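Local coordinates for glycosylation Associate Protein 2 (Streptococcus agalactiae serotype V, PDB 6OYC) that probably works with its partner proteins in the glycosylation and accessory Sec export of serine-rich adhesins, and is thought to bind sugar, at residues Val291-Val299 with Tyr506-Arg516; Thr378-Ile389 with Ser442-Phe453. One frame throughout, in Å; residues are numbered along the deposited sequence.

Interaction 1 of 2, residues Val291-Val299 with Tyr506-Arg516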
loop_
_atom_site.group_PDB
_atom_site.type_symbol
_atom_site.label_atom_id
_atom_site.label_comp_id
_atom_site.label_asym_id
_atom_site.label_seq_id
_atom_site.Cartn_x
_atom_site.Cartn_y
_atom_site.Cartn_z
ATOM N N VAL B 291 15.473 -8.811 0.044
ATOM C CA VAL B 291 15.966 -9.890 -0.815
ATOM C C VAL B 291 17.402 -10.272 -0.444
ATOM O O VAL B 291 17.640 -10.755 0.669
ATOM C CB VAL B 291 15.807 -9.508 -2.298
ATOM C CG1 VAL B 291 15.991 -10.746 -3.233
ATOM C CG2 VAL B 291 14.415 -8.903 -2.501
ATOM N N ASP B 292 18.367 -10.098 -1.354
ATOM C CA ASP B 292 19.742 -10.530 -1.082
ATOM C C ASP B 292 20.606 -9.427 -0.489
ATOM O O ASP B 292 21.809 -9.632 -0.311
ATOM C CB ASP B 292 20.419 -11.092 -2.348
ATOM C CG ASP B 292 20.426 -10.107 -3.520
ATOM O OD1 ASP B 292 20.452 -8.872 -3.302
ATOM O OD2 ASP B 292 20.410 -10.581 -4.676
ATOM N N PHE B 293 20.025 -8.268 -0.187
ATOM C CA PHE B 293 20.704 -7.173 0.502
ATOM C C PHE B 293 21.865 -6.612 -0.313
ATOM O O PHE B 293 22.758 -5.953 0.235
ATOM C CB PHE B 293 21.206 -7.602 1.884
ATOM C CG PHE B 293 20.112 -7.887 2.892
ATOM C CD1 PHE B 293 19.398 -9.080 2.851
ATOM C CD2 PHE B 293 19.849 -6.990 3.922
ATOM C CE1 PHE B 293 18.423 -9.369 3.806
ATOM C CE2 PHE B 293 18.872 -7.272 4.884
ATOM C CZ PHE B 293 18.161 -8.466 4.825
ATOM N N LYS B 294 21.839 -6.851 -1.592
ATOM C CA LYS B 294 22.839 -6.340 -2.474
ATOM C C LYS B 294 22.210 -5.323 -3.400
ATOM O O LYS B 294 21.085 -5.429 -3.742
ATOM C CB LYS B 294 23.469 -7.487 -3.231
ATOM C CG LYS B 294 24.014 -8.527 -2.299
ATOM C CD LYS B 294 24.945 -9.471 -2.990
ATOM C CE LYS B 294 24.876 -10.841 -2.386
ATOM N NZ LYS B 294 24.329 -11.784 -3.389
ATOM N N PRO B 295 22.976 -4.339 -3.820
ATOM C CA PRO B 295 22.506 -3.268 -4.690
ATOM C C PRO B 295 22.045 -3.708 -6.034
ATOM O O PRO B 295 22.493 -4.680 -6.533
ATOM C CB PRO B 295 23.731 -2.421 -4.861
ATOM C CG PRO B 295 24.522 -2.666 -3.648
ATOM C CD PRO B 295 24.340 -4.105 -3.367
ATOM N N PRO B 296 21.128 -2.975 -6.610
ATOM C CA PRO B 296 20.603 -1.769 -6.003
ATOM C C PRO B 296 19.218 -1.954 -5.416
ATOM O O PRO B 296 18.652 -3.001 -5.558
ATOM C CB PRO B 296 20.491 -0.875 -7.196
ATOM C CG PRO B 296 20.055 -1.782 -8.246
ATOM C CD PRO B 296 20.626 -3.120 -7.966
ATOM N N LEU B 297 18.696 -0.933 -4.754
ATOM C CA LEU B 297 17.336 -0.975 -4.242
ATOM C C LEU B 297 16.439 -0.392 -5.340
ATOM O O LEU B 297 16.651 0.702 -5.792
ATOM C CB LEU B 297 17.195 -0.226 -2.938
ATOM C CG LEU B 297 15.819 0.217 -2.481
ATOM C CD1 LEU B 297 14.935 -0.965 -2.247
ATOM C CD2 LEU B 297 15.873 1.060 -1.253
ATOM N N THR B 298 15.434 -1.138 -5.740
ATOM C CA THR B 298 14.563 -0.721 -6.835
ATOM C C THR B 298 13.165 -0.369 -6.327
ATOM O O THR B 298 12.471 -1.222 -5.762
ATOM C CB THR B 298 14.480 -1.824 -7.880
ATOM O OG1 THR B 298 14.007 -3.023 -7.247
ATOM C CG2 THR B 298 15.856 -2.065 -8.488
ATOM N N VAL B 299 12.729 0.861 -6.585
ATOM C CA VAL B 299 11.456 1.382 -6.091
ATOM C C VAL B 299 10.480 1.502 -7.254
ATOM O O VAL B 299 10.789 2.134 -8.275
ATOM C CB VAL B 299 11.649 2.743 -5.396
ATOM C CG1 VAL B 299 10.316 3.317 -4.920
ATOM C CG2 VAL B 299 12.638 2.626 -4.243
ATOM N N TYR B 506 15.141 -2.469 -17.179
ATOM C CA TYR B 506 15.585 -2.864 -15.848
ATOM C C TYR B 506 16.679 -3.929 -15.917
ATOM O O TYR B 506 17.726 -3.798 -15.270
ATOM C CB TYR B 506 14.394 -3.372 -15.027
ATOM C CG TYR B 506 13.949 -2.444 -13.915
ATOM C CD1 TYR B 506 14.725 -2.269 -12.779
ATOM C CD2 TYR B 506 12.742 -1.754 -13.996
ATOM C CE1 TYR B 506 14.320 -1.422 -11.753
ATOM C CE2 TYR B 506 12.324 -0.899 -12.971
ATOM C CZ TYR B 506 13.115 -0.743 -11.851
ATOM O OH TYR B 506 12.724 0.094 -10.825
ATOM N N ARG B 507 16.445 -5.004 -16.681
ATOM C CA ARG B 507 17.367 -6.136 -16.661
ATOM C C ARG B 507 18.715 -5.761 -17.263
ATOM O O ARG B 507 19.767 -6.149 -16.737
ATOM C CB ARG B 507 16.762 -7.336 -17.397
ATOM C CG ARG B 507 16.149 -8.395 -16.479
ATOM C CD ARG B 507 17.152 -8.899 -15.424
ATOM N NE ARG B 507 16.658 -10.089 -14.727
ATOM C CZ ARG B 507 17.234 -10.636 -13.663
ATOM N NH1 ARG B 507 18.336 -10.105 -13.153
ATOM N NH2 ARG B 507 16.703 -11.718 -13.106
ATOM N N ARG B 508 18.703 -4.990 -18.353
ATOM C CA ARG B 508 19.952 -4.544 -18.958
ATOM C C ARG B 508 20.703 -3.573 -18.060
ATOM O O ARG B 508 21.931 -3.477 -18.153
ATOM C CB ARG B 508 19.679 -3.902 -20.320
ATOM C CG ARG B 508 19.604 -2.382 -20.278
ATOM C CD ARG B 508 19.802 -1.759 -21.650
ATOM N NE ARG B 508 20.289 -0.382 -21.556
ATOM C CZ ARG B 508 21.508 0.003 -21.926
ATOM N NH1 ARG B 508 22.365 -0.886 -22.420
ATOM N NH2 ARG B 508 21.872 1.275 -21.803
ATOM N N MET B 509 20.009 -2.870 -17.177
ATOM C CA MET B 509 20.712 -1.952 -16.296
ATOM C C MET B 509 21.246 -2.639 -15.042
ATOM O O MET B 509 22.327 -2.286 -14.559
ATOM C CB MET B 509 19.797 -0.799 -15.913
ATOM C CG MET B 509 20.539 0.308 -15.216
ATOM S SD MET B 509 19.441 1.093 -14.058
ATOM C CE MET B 509 19.616 -0.079 -12.718
ATOM N N LEU B 510 20.498 -3.601 -14.491
ATOM C CA LEU B 510 21.036 -4.406 -13.401
ATOM C C LEU B 510 22.336 -5.093 -13.820
ATOM O O LEU B 510 23.246 -5.256 -13.000
ATOM C CB LEU B 510 19.996 -5.435 -12.942
ATOM C CG LEU B 510 18.667 -4.940 -12.345
ATOM C CD1 LEU B 510 17.754 -6.109 -12.088
ATOM C CD2 LEU B 510 18.863 -4.147 -11.066
ATOM N N SER B 511 22.453 -5.466 -15.096
ATOM C CA SER B 511 23.681 -6.091 -15.575
ATOM C C SER B 511 24.803 -5.074 -15.723
ATOM O O SER B 511 25.911 -5.277 -15.214
ATOM C CB SER B 511 23.434 -6.793 -16.903
ATOM O OG SER B 511 24.550 -7.593 -17.233
ATOM N N ASN B 512 24.524 -3.962 -16.410
ATOM C CA ASN B 512 25.568 -3.000 -16.742
ATOM C C ASN B 512 26.164 -2.349 -15.501
ATOM O O ASN B 512 27.381 -2.139 -15.430
ATOM C CB ASN B 512 25.005 -1.920 -17.671
ATOM C CG ASN B 512 24.725 -2.430 -19.064
ATOM O OD1 ASN B 512 25.164 -3.515 -19.447
ATOM N ND2 ASN B 512 23.984 -1.650 -19.833
ATOM N N ASP B 513 25.328 -1.997 -14.522
ATOM C CA ASP B 513 25.755 -1.104 -13.452
ATOM C C ASP B 513 25.879 -1.770 -12.091
ATOM O O ASP B 513 26.396 -1.136 -11.165
ATOM C CB ASP B 513 24.794 0.095 -13.327
ATOM C CG ASP B 513 24.528 0.796 -14.663
ATOM O OD1 ASP B 513 25.187 0.460 -15.663
ATOM O OD2 ASP B 513 23.646 1.684 -14.717
ATOM N N PHE B 514 25.426 -3.017 -11.932
ATOM C CA PHE B 514 25.474 -3.659 -10.624
ATOM C C PHE B 514 25.891 -5.121 -10.711
ATOM O O PHE B 514 25.891 -5.817 -9.684
ATOM C CB PHE B 514 24.111 -3.505 -9.912
ATOM C CG PHE B 514 23.726 -2.062 -9.688
ATOM C CD1 PHE B 514 24.208 -1.368 -8.590
ATOM C CD2 PHE B 514 22.942 -1.388 -10.607
ATOM C CE1 PHE B 514 23.888 -0.041 -8.398
ATOM C CE2 PHE B 514 22.620 -0.057 -10.424
ATOM C CZ PHE B 514 23.089 0.618 -9.326
ATOM N N GLY B 515 26.265 -5.599 -11.893
ATOM C CA GLY B 515 26.817 -6.925 -12.030
ATOM C C GLY B 515 25.799 -8.030 -12.028
ATOM O O GLY B 515 26.173 -9.204 -11.935
ATOM N N ARG B 516 24.527 -7.699 -12.142
ATOM C CA ARG B 516 23.474 -8.688 -11.995
ATOM C C ARG B 516 23.258 -9.360 -13.345
ATOM O O ARG B 516 22.726 -8.755 -14.282
ATOM C CB ARG B 516 22.220 -8.029 -11.428
ATOM C CG ARG B 516 22.425 -7.614 -9.962
ATOM C CD ARG B 516 21.303 -6.729 -9.422
ATOM N NE ARG B 516 21.342 -6.605 -7.959
ATOM C CZ ARG B 516 20.904 -7.540 -7.116
ATOM N NH1 ARG B 516 20.403 -8.677 -7.586
ATOM N NH2 ARG B 516 20.972 -7.343 -5.805
#
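Pro296 lays its ring over one face of Phe514, with CB 3.7 Å from the ring centroid and 14° off the normal, which makes the contact a CH-pi interaction. CG and CD spread across the rest of the same face, and Pro295 adds CB at 3.9 Å from Phe514 CD1. Pro296 follows a cis peptide bond. Its CD also meets Leu510 CD2 at 3.7 Å, so the same ring touches both Leu510 and Phe514.

Arg516 supplies the polar half. Its chain runs extended from CG to NE past the Pro296 ring and brings the guanidinium edge-on to the loop. NE donates to Pro295 O at 2.7 Å, a fairly straight bond at 162°. NH2 reaches Lys294 O at 2.8 Å from above that carbonyl's plane, and forms a salt bridge with Asp292, 3.0 Å to OD1 on its syn lone pair. Carboxylate and guanidinium are nearly coplanar. OD1 also accepts from Lys294 N in an Asx turn, which helps orient the carboxylate, while NH1 makes a weak bond to Lys320 O. Together these bonds fix the rotation of the guanidinium and would be expected to stabilise its positive charge.

Further along, Thr298 CG2 meets the edge of the Tyr506 ring, 3.7 Å from CE1. The polar ends of this pair turn to other partners: Tyr506 OH to Ser368 and Thr298 OG1 to Pro322 O.

Strand 297-299 and helix 506-514 run nearly antiparallel, at 154°, with axes 12.1 Å apart. The helix is the last in the chain, and it packs against the start of strand 297-301 in a mostly parallel sheet, consistent with the alpha/beta-hydrolase fold, in which helices cover a central sheet.

Interaction 2 of 2, residues Thr378-Ile389 with Ser442-Phe453; sequences TYHGAKLNPHAI and SIEEGDFSNTTF
The two backbones run alongside each other, CA atoms 4.3 Å apart at Ala382-Gly446 and 4.8 Å at Ala388-Thr452, where parallel strand pairing begins. Thr452 N donates to His387 O and Ile389 N to Thr452 O. Before the strands, Asp447 N donates to Ala382 O.

Asn385 joins the two connections. With CG anti to the backbone N (chi1 -160°), its amide reaches the type I turn Phe448-Thr451: OD1 accepts from Asn450 N at 2.6 Å on a lone pair, and ND2 gives Ser449 OG a nearly straight bond (168°). Thr451 OG1 donates to Pro386 O. Each segment thus passes from a helix into a neighbouring strand of the parallel sheet, as in the helix-to-strand connections of an alpha/beta-hydrolase core.

At the helix ends, Ser442 OG donates to Tyr379 O and receives Lys383 NZ, while its CB lies over one face of the Tyr379 ring, whose OH bonds to Glu344. Phe448 puts CZ 3.6 Å from Ala382 CB and its edge against Ile389 CD1. That methyl also touches Phe453 CE2 at 3.5 Å, the Ile389 and Phe453 side chains lying side by side.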
loop_
_atom_site.group_PDB
_atom_site.type_symbol
_atom_site.label_atom_id
_atom_site.label_comp_id
_atom_site.label_asym_id
_atom_site.label_seq_id
_atom_site.Cartn_x
_atom_site.Cartn_y
_atom_site.Cartn_z
ATOM N N THR B 378 9.654 10.735 -10.413
ATOM C CA THR B 378 10.452 11.904 -10.782
ATOM C C THR B 378 10.333 13.034 -9.759
ATOM O O THR B 378 11.343 13.638 -9.382
ATOM C CB THR B 378 10.042 12.392 -12.178
ATOM O OG1 THR B 378 10.049 11.288 -13.099
ATOM C CG2 THR B 378 11.002 13.446 -12.672
ATOM N N TYR B 379 9.115 13.332 -9.288
ATOM C CA TYR B 379 8.934 14.430 -8.338
ATOM C C TYR B 379 9.717 14.191 -7.055
ATOM O O TYR B 379 10.348 15.115 -6.522
ATOM C CB TYR B 379 7.442 14.623 -8.030
ATOM C CG TYR B 379 7.103 15.738 -7.049
ATOM C CD1 TYR B 379 7.081 15.502 -5.680
ATOM C CD2 TYR B 379 6.792 17.020 -7.494
ATOM C CE1 TYR B 379 6.773 16.518 -4.778
ATOM C CE2 TYR B 379 6.474 18.041 -6.597
ATOM C CZ TYR B 379 6.464 17.779 -5.243
ATOM O OH TYR B 379 6.142 18.771 -4.332
ATOM N N HIS B 380 9.677 12.964 -6.532
ATOM C CA HIS B 380 10.409 12.684 -5.301
ATOM C C HIS B 380 11.876 12.361 -5.585
ATOM O O HIS B 380 12.729 12.565 -4.713
ATOM C CB HIS B 380 9.717 11.551 -4.526
ATOM C CG HIS B 380 8.347 11.916 -4.026
ATOM N ND1 HIS B 380 8.145 12.776 -2.966
ATOM C CD2 HIS B 380 7.111 11.561 -4.459
ATOM C CE1 HIS B 380 6.847 12.928 -2.761
ATOM N NE2 HIS B 380 6.197 12.205 -3.654
ATOM N N GLY B 381 12.180 11.871 -6.796
ATOM C CA GLY B 381 13.568 11.678 -7.199
ATOM C C GLY B 381 14.409 12.926 -7.023
ATOM O O GLY B 381 15.558 12.856 -6.581
ATOM N N ALA B 382 13.826 14.089 -7.325
ATOM C CA ALA B 382 14.479 15.374 -7.085
ATOM C C ALA B 382 15.045 15.506 -5.672
ATOM O O ALA B 382 16.045 16.202 -5.470
ATOM C CB ALA B 382 13.483 16.506 -7.367
ATOM N N LYS B 383 14.432 14.862 -4.687
ATOM C CA LYS B 383 14.934 14.930 -3.324
ATOM C C LYS B 383 15.847 13.773 -2.976
ATOM O O LYS B 383 16.404 13.748 -1.870
ATOM C CB LYS B 383 13.777 14.968 -2.327
ATOM C CG LYS B 383 13.205 16.350 -2.110
ATOM C CD LYS B 383 12.251 16.692 -3.240
ATOM C CE LYS B 383 11.067 17.523 -2.775
ATOM N NZ LYS B 383 10.019 17.521 -3.847
ATOM N N LEU B 384 16.011 12.813 -3.883
ATOM C CA LEU B 384 16.722 11.593 -3.559
ATOM C C LEU B 384 17.996 11.384 -4.364
ATOM O O LEU B 384 18.815 10.539 -3.970
ATOM C CB LEU B 384 15.796 10.381 -3.744
ATOM C CG LEU B 384 14.668 10.289 -2.714
ATOM C CD1 LEU B 384 13.547 9.394 -3.211
ATOM C CD2 LEU B 384 15.219 9.779 -1.418
ATOM N N ASN B 385 18.195 12.126 -5.458
ATOM C CA ASN B 385 19.359 12.014 -6.336
ATOM C C ASN B 385 19.664 10.539 -6.644
ATOM O O ASN B 385 20.752 10.057 -6.325
ATOM C CB ASN B 385 20.575 12.708 -5.728
ATOM C CG ASN B 385 21.638 13.048 -6.762
ATOM O OD1 ASN B 385 21.669 12.493 -7.858
ATOM N ND2 ASN B 385 22.520 13.972 -6.408
ATOM N N PRO B 386 18.717 9.812 -7.225
ATOM C CA PRO B 386 18.928 8.375 -7.434
ATOM C C PRO B 386 19.914 8.109 -8.562
ATOM O O PRO B 386 20.239 8.970 -9.384
ATOM C CB PRO B 386 17.531 7.866 -7.791
ATOM C CG PRO B 386 16.897 9.034 -8.484
ATOM C CD PRO B 386 17.414 10.252 -7.754
ATOM N N HIS B 387 20.376 6.863 -8.604
ATOM C CA HIS B 387 21.209 6.425 -9.710
ATOM C C HIS B 387 20.451 6.472 -11.031
ATOM O O HIS B 387 20.993 6.900 -12.056
ATOM C CB HIS B 387 21.709 5.013 -9.454
ATOM C CG HIS B 387 22.548 4.478 -10.565
ATOM N ND1 HIS B 387 23.817 4.947 -10.824
ATOM C CD2 HIS B 387 22.294 3.537 -11.504
ATOM C CE1 HIS B 387 24.317 4.303 -11.863
ATOM N NE2 HIS B 387 23.413 3.443 -12.296
ATOM N N ALA B 388 19.200 6.027 -11.031
ATOM C CA ALA B 388 18.448 5.902 -12.266
ATOM C C ALA B 388 16.959 6.083 -11.996
ATOM O O ALA B 388 16.455 5.756 -10.918
ATOM C CB ALA B 388 18.704 4.546 -12.926
ATOM N N ILE B 389 16.265 6.600 -13.004
ATOM C CA ILE B 389 14.824 6.762 -13.002
ATOM C C ILE B 389 14.324 6.146 -14.298
ATOM O O ILE B 389 14.583 6.684 -15.380
ATOM C CB ILE B 389 14.416 8.232 -12.887
ATOM C CG1 ILE B 389 14.738 8.741 -11.485
ATOM C CG2 ILE B 389 12.946 8.421 -13.233
ATOM C CD1 ILE B 389 14.487 10.209 -11.318
ATOM N N SER B 442 10.043 21.368 -7.773
ATOM C CA SER B 442 10.789 20.270 -7.168
ATOM C C SER B 442 11.983 19.889 -8.035
ATOM O O SER B 442 13.080 19.636 -7.530
ATOM C CB SER B 442 9.856 19.071 -6.966
ATOM O OG SER B 442 10.531 17.977 -6.380
ATOM N N ILE B 443 11.772 19.841 -9.349
ATOM C CA ILE B 443 12.843 19.517 -10.286
ATOM C C ILE B 443 13.953 20.560 -10.207
ATOM O O ILE B 443 15.100 20.243 -9.876
ATOM C CB ILE B 443 12.283 19.403 -11.715
ATOM C CG1 ILE B 443 11.265 18.259 -11.794
ATOM C CG2 ILE B 443 13.408 19.228 -12.710
ATOM C CD1 ILE B 443 11.714 16.991 -11.111
ATOM N N GLU B 444 13.622 21.820 -10.516
ATOM C CA GLU B 444 14.541 22.938 -10.349
ATOM C C GLU B 444 15.323 22.841 -9.048
ATOM O O GLU B 444 16.553 22.760 -9.054
ATOM C CB GLU B 444 13.778 24.262 -10.368
ATOM C CG GLU B 444 13.188 24.655 -11.688
ATOM C CD GLU B 444 12.406 25.957 -11.615
ATOM O OE1 GLU B 444 11.218 25.973 -12.022
ATOM O OE2 GLU B 444 12.984 26.967 -11.153
ATOM N N GLU B 445 14.618 22.851 -7.920
ATOM C CA GLU B 445 15.292 22.878 -6.629
ATOM C C GLU B 445 15.947 21.554 -6.269
ATOM O O GLU B 445 16.574 21.462 -5.203
ATOM C CB GLU B 445 14.305 23.272 -5.538
ATOM C CG GLU B 445 13.663 24.618 -5.757
ATOM C CD GLU B 445 12.878 25.067 -4.548
ATOM O OE1 GLU B 445 11.794 24.501 -4.296
ATOM O OE2 GLU B 445 13.358 25.975 -3.836
ATOM N N GLY B 446 15.839 20.542 -7.117
ATOM C CA GLY B 446 16.306 19.210 -6.795
ATOM C C GLY B 446 17.747 18.961 -7.184
ATOM O O GLY B 446 18.531 19.884 -7.417
ATOM N N ASP B 447 18.095 17.678 -7.258
ATOM C CA ASP B 447 19.462 17.273 -7.566
ATOM C C ASP B 447 19.425 15.916 -8.245
ATOM O O ASP B 447 19.193 14.904 -7.580
ATOM C CB ASP B 447 20.321 17.217 -6.307
ATOM C CG ASP B 447 21.786 16.915 -6.617
ATOM O OD1 ASP B 447 22.113 16.539 -7.769
ATOM O OD2 ASP B 447 22.616 17.049 -5.698
ATOM N N PHE B 448 19.710 15.896 -9.545
ATOM C CA PHE B 448 19.804 14.673 -10.331
ATOM C C PHE B 448 21.236 14.406 -10.791
ATOM O O PHE B 448 21.468 13.881 -11.886
ATOM C CB PHE B 448 18.855 14.731 -11.523
ATOM C CG PHE B 448 17.410 14.798 -11.128
ATOM C CD1 PHE B 448 16.833 16.009 -10.765
ATOM C CD2 PHE B 448 16.638 13.649 -11.081
ATOM C CE1 PHE B 448 15.496 16.077 -10.387
ATOM C CE2 PHE B 448 15.304 13.701 -10.703
ATOM C CZ PHE B 448 14.728 14.917 -10.360
ATOM N N SER B 449 22.213 14.739 -9.939
ATOM C CA SER B 449 23.613 14.575 -10.324
ATOM C C SER B 449 23.957 13.110 -10.577
ATOM O O SER B 449 24.664 12.789 -11.541
ATOM C CB SER B 449 24.528 15.173 -9.256
ATOM O OG SER B 449 24.576 14.374 -8.090
ATOM N N ASN B 450 23.451 12.206 -9.738
ATOM C CA ASN B 450 23.707 10.781 -9.898
ATOM C C ASN B 450 22.884 10.140 -11.004
ATOM O O ASN B 450 23.116 8.964 -11.308
ATOM C CB ASN B 450 23.412 10.038 -8.591
ATOM C CG ASN B 450 24.471 10.258 -7.537
ATOM O OD1 ASN B 450 25.605 10.619 -7.851
ATOM N ND2 ASN B 450 24.113 10.019 -6.276
ATOM N N THR B 451 21.949 10.869 -11.621
ATOM C CA THR B 451 20.787 10.255 -12.261
ATOM C C THR B 451 20.919 10.133 -13.775
ATOM O O THR B 451 21.311 11.083 -14.458
ATOM C CB THR B 451 19.509 11.048 -11.951
ATOM O OG1 THR B 451 19.486 11.448 -10.575
ATOM C CG2 THR B 451 18.296 10.196 -12.242
ATOM N N THR B 452 20.531 8.965 -14.292
ATOM C CA THR B 452 20.240 8.744 -15.705
ATOM C C THR B 452 18.751 8.429 -15.873
ATOM O O THR B 452 18.168 7.731 -15.040
ATOM C CB THR B 452 21.073 7.577 -16.253
ATOM O OG1 THR B 452 22.452 7.749 -15.894
ATOM C CG2 THR B 452 20.931 7.461 -17.767
ATOM N N PHE B 453 18.129 8.919 -16.951
ATOM C CA PHE B 453 16.704 8.693 -17.196
ATOM C C PHE B 453 16.505 7.726 -18.356
ATOM O O PHE B 453 16.965 7.985 -19.472
ATOM C CB PHE B 453 15.965 10.000 -17.495
ATOM C CG PHE B 453 15.842 10.915 -16.316
ATOM C CD1 PHE B 453 16.874 11.777 -15.984
ATOM C CD2 PHE B 453 14.692 10.925 -15.542
ATOM C CE1 PHE B 453 16.764 12.633 -14.897
ATOM C CE2 PHE B 453 14.577 11.779 -14.452
ATOM C CZ PHE B 453 15.610 12.631 -14.130
#

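From the N terminus, the chain first passes residues 291-299, which lead into strand 297-301, then runs through strand 323-327, helix 341-358 and strand 365-370 before helix 372-381 and strand 388-392. Interaction 2 closes the shorter loop when residues 442-453 return beside 378-389, 53 residues apart at their nearest ends. Interaction 1 closes only at 506-516, across 207 residues, so the loop of interaction 2 lies wholly within that of interaction 1. Both reach the same mixed sheet. His387 bridges them: NE2 lies 3.0 Å from Asp513 OD2, a probable hydrogen bond, and its ring meets Phe514 edge-to-face. Met509 SD packs 3.7 Å from Ala388 CB, so residues 506-516 touch both contacts.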